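Local coordinates for serine-rich secreted cell wall anchored (LPXTG-motif ) protein (Lactobacillus reuteri ATCC 53608, PDB 5NXK) that probably mediates adhesion of the bacterium to host surfaces in the gut through a beta-solenoid binding region, at residues V127-L132 against N174-L179. Sequence-based numbering, arbitrary orientation.
Sequences VGNTTL and NANVVL
Thr131 sets OG1 beside its backbone N (chi1 -57°) and CG2 anti to it, so that both face CB of Val178, whose CG1 is anti to N (175°); Thr131 OG1 lies 4.1 Å from Val178 CB. In-register pairing puts the two side chains alongside each other, at the starts of parallel strands 129-134 and 176-181, neighbours in one sheet of the beta-solenoid contributed by successive coils. Four backbone hydrogen bonds hold the strands in register: Asn176 N to Gly128 O, Thr130 N to Asn176 O, Val178 N to Thr130 O and, straightest with an N-H...O angle of 171°, Leu132 N to Val178 O (2.9 Å). The first two donors stand above the acceptor carbonyl planes, whereas the last two approach nearly along the C=O axis. Gly128 has positive phi, and Ala175 CB packs 3.3 Å from Gly128 O. Thr130, Val177, Leu132 and Leu179 face the buried interior, where both leucines also touch Leu163; Leu132 CB meets Leu179 CG at 4.2 Å. Buried Thr130 OG1 donates to Val127 O (2.7 Å), tying the strand to the end of strand 122-127 across the Gly128 corner. On the outer face, Asn129 and Asn176 lie side by side, pointing the same way, their amide planes nearly coplanar. A water there donates to Asn176 O at 2.7 Å and also hydrogen-bonds Thr131 OG1.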
loop_
_atom_site.group_PDB
_atom_site.type_symbol
_atom_site.label_atom_id
_atom_site.label_comp_id
_atom_site.label_asym_id
_atom_site.label_seq_id
_atom_site.Cartn_x
_atom_site.Cartn_y
_atom_site.Cartn_z
ATOM N N VAL A 127 3.292 0.479 -10.192
ATOM C CA VAL A 127 3.813 0.269 -11.546
ATOM C C VAL A 127 4.641 1.477 -12.005
ATOM O O VAL A 127 4.395 2.611 -11.577
ATOM C CB VAL A 127 2.650 0.008 -12.557
ATOM C CG1 VAL A 127 3.191 -0.382 -13.931
ATOM C CG2 VAL A 127 1.710 -1.084 -12.045
ATOM N N GLY A 128 5.619 1.226 -12.871
ATOM C CA GLY A 128 6.489 2.270 -13.393
ATOM C C GLY A 128 7.279 2.967 -12.300
ATOM O O GLY A 128 7.705 2.337 -11.324
ATOM N N ASN A 129 7.481 4.270 -12.462
ATOM C CA ASN A 129 8.261 5.036 -11.508
ATOM C C ASN A 129 7.348 5.679 -10.488
ATOM O O ASN A 129 6.821 6.766 -10.702
ATOM C CB ASN A 129 9.119 6.075 -12.226
ATOM C CG ASN A 129 10.127 5.429 -13.151
ATOM O OD1 ASN A 129 10.765 4.446 -12.790
ATOM N ND2 ASN A 129 10.274 5.973 -14.349
ATOM N N THR A 130 7.136 4.977 -9.383
ATOM C CA THR A 130 6.143 5.413 -8.414
ATOM C C THR A 130 6.804 5.689 -7.067
ATOM O O THR A 130 7.604 4.884 -6.555
ATOM C CB THR A 130 5.005 4.355 -8.270
ATOM O OG1 THR A 130 4.226 4.326 -9.471
ATOM C CG2 THR A 130 4.083 4.672 -7.091
ATOM N N THR A 131 6.482 6.850 -6.514
ATOM C CA THR A 131 7.050 7.296 -5.261
ATOM C C THR A 131 5.939 7.629 -4.289
ATOM O O THR A 131 5.056 8.444 -4.577
ATOM C CB THR A 131 7.956 8.527 -5.460
ATOM O OG1 THR A 131 8.983 8.200 -6.402
ATOM C CG2 THR A 131 8.609 8.939 -4.141
ATOM N N LEU A 132 5.990 6.981 -3.138
ATOM C CA LEU A 132 4.985 7.146 -2.105
ATOM C C LEU A 132 5.604 7.823 -0.885
ATOM O O LEU A 132 6.655 7.386 -0.407
ATOM C CB LEU A 132 4.403 5.780 -1.735
ATOM C CG LEU A 132 3.927 4.930 -2.927
ATOM C CD1 LEU A 132 3.451 3.587 -2.432
ATOM C CD2 LEU A 132 2.796 5.625 -3.684
ATOM N N ASN A 174 9.889 -4.339 -13.896
ATOM C CA ASN A 174 10.517 -3.121 -14.414
ATOM C C ASN A 174 10.160 -1.851 -13.662
ATOM O O ASN A 174 10.635 -0.783 -14.013
ATOM C CB ASN A 174 10.166 -2.931 -15.894
ATOM C CG ASN A 174 10.586 -4.111 -16.723
ATOM O OD1 ASN A 174 11.686 -4.620 -16.562
ATOM N ND2 ASN A 174 9.691 -4.597 -17.570
ATOM N N ALA A 175 9.376 -1.955 -12.602
ATOM C CA ALA A 175 9.028 -0.748 -11.860
ATOM C C ALA A 175 10.189 -0.248 -11.011
ATOM O O ALA A 175 11.087 -1.015 -10.649
ATOM C CB ALA A 175 7.810 -0.991 -10.985
ATOM N N ASN A 176 10.147 1.042 -10.692
ATOM C CA ASN A 176 11.057 1.668 -9.745
ATOM C C ASN A 176 10.210 2.364 -8.684
ATOM O O ASN A 176 9.662 3.456 -8.892
ATOM C CB ASN A 176 12.010 2.645 -10.432
ATOM C CG ASN A 176 12.934 1.953 -11.420
ATOM O OD1 ASN A 176 12.837 2.156 -12.631
ATOM N ND2 ASN A 176 13.819 1.107 -10.907
ATOM N N VAL A 177 10.031 1.663 -7.575
ATOM C CA VAL A 177 9.159 2.128 -6.519
ATOM C C VAL A 177 9.980 2.553 -5.333
ATOM O O VAL A 177 10.871 1.816 -4.892
ATOM C CB VAL A 177 8.155 1.033 -6.111
ATOM C CG1 VAL A 177 7.314 1.478 -4.926
ATOM C CG2 VAL A 177 7.276 0.658 -7.306
ATOM N N VAL A 178 9.656 3.731 -4.815
ATOM C CA VAL A 178 10.332 4.313 -3.678
ATOM C C VAL A 178 9.279 4.653 -2.628
ATOM O O VAL A 178 8.229 5.182 -2.964
ATOM C CB VAL A 178 11.114 5.588 -4.071
ATOM C CG1 VAL A 178 11.708 6.252 -2.844
ATOM C CG2 VAL A 178 12.217 5.260 -5.091
ATOM N N LEU A 179 9.520 4.306 -1.371
ATOM C CA LEU A 179 8.625 4.751 -0.316
ATOM C C LEU A 179 9.446 5.473 0.739
ATOM O O LEU A 179 10.351 4.892 1.346
ATOM C CB LEU A 179 7.853 3.579 0.286
ATOM C CG LEU A 179 6.706 3.883 1.259
ATOM C CD1 LEU A 179 5.739 2.681 1.299
ATOM C CD2 LEU A 179 7.175 4.259 2.667
HETATM O O HOH W 1 10.335 6.051 -8.321
#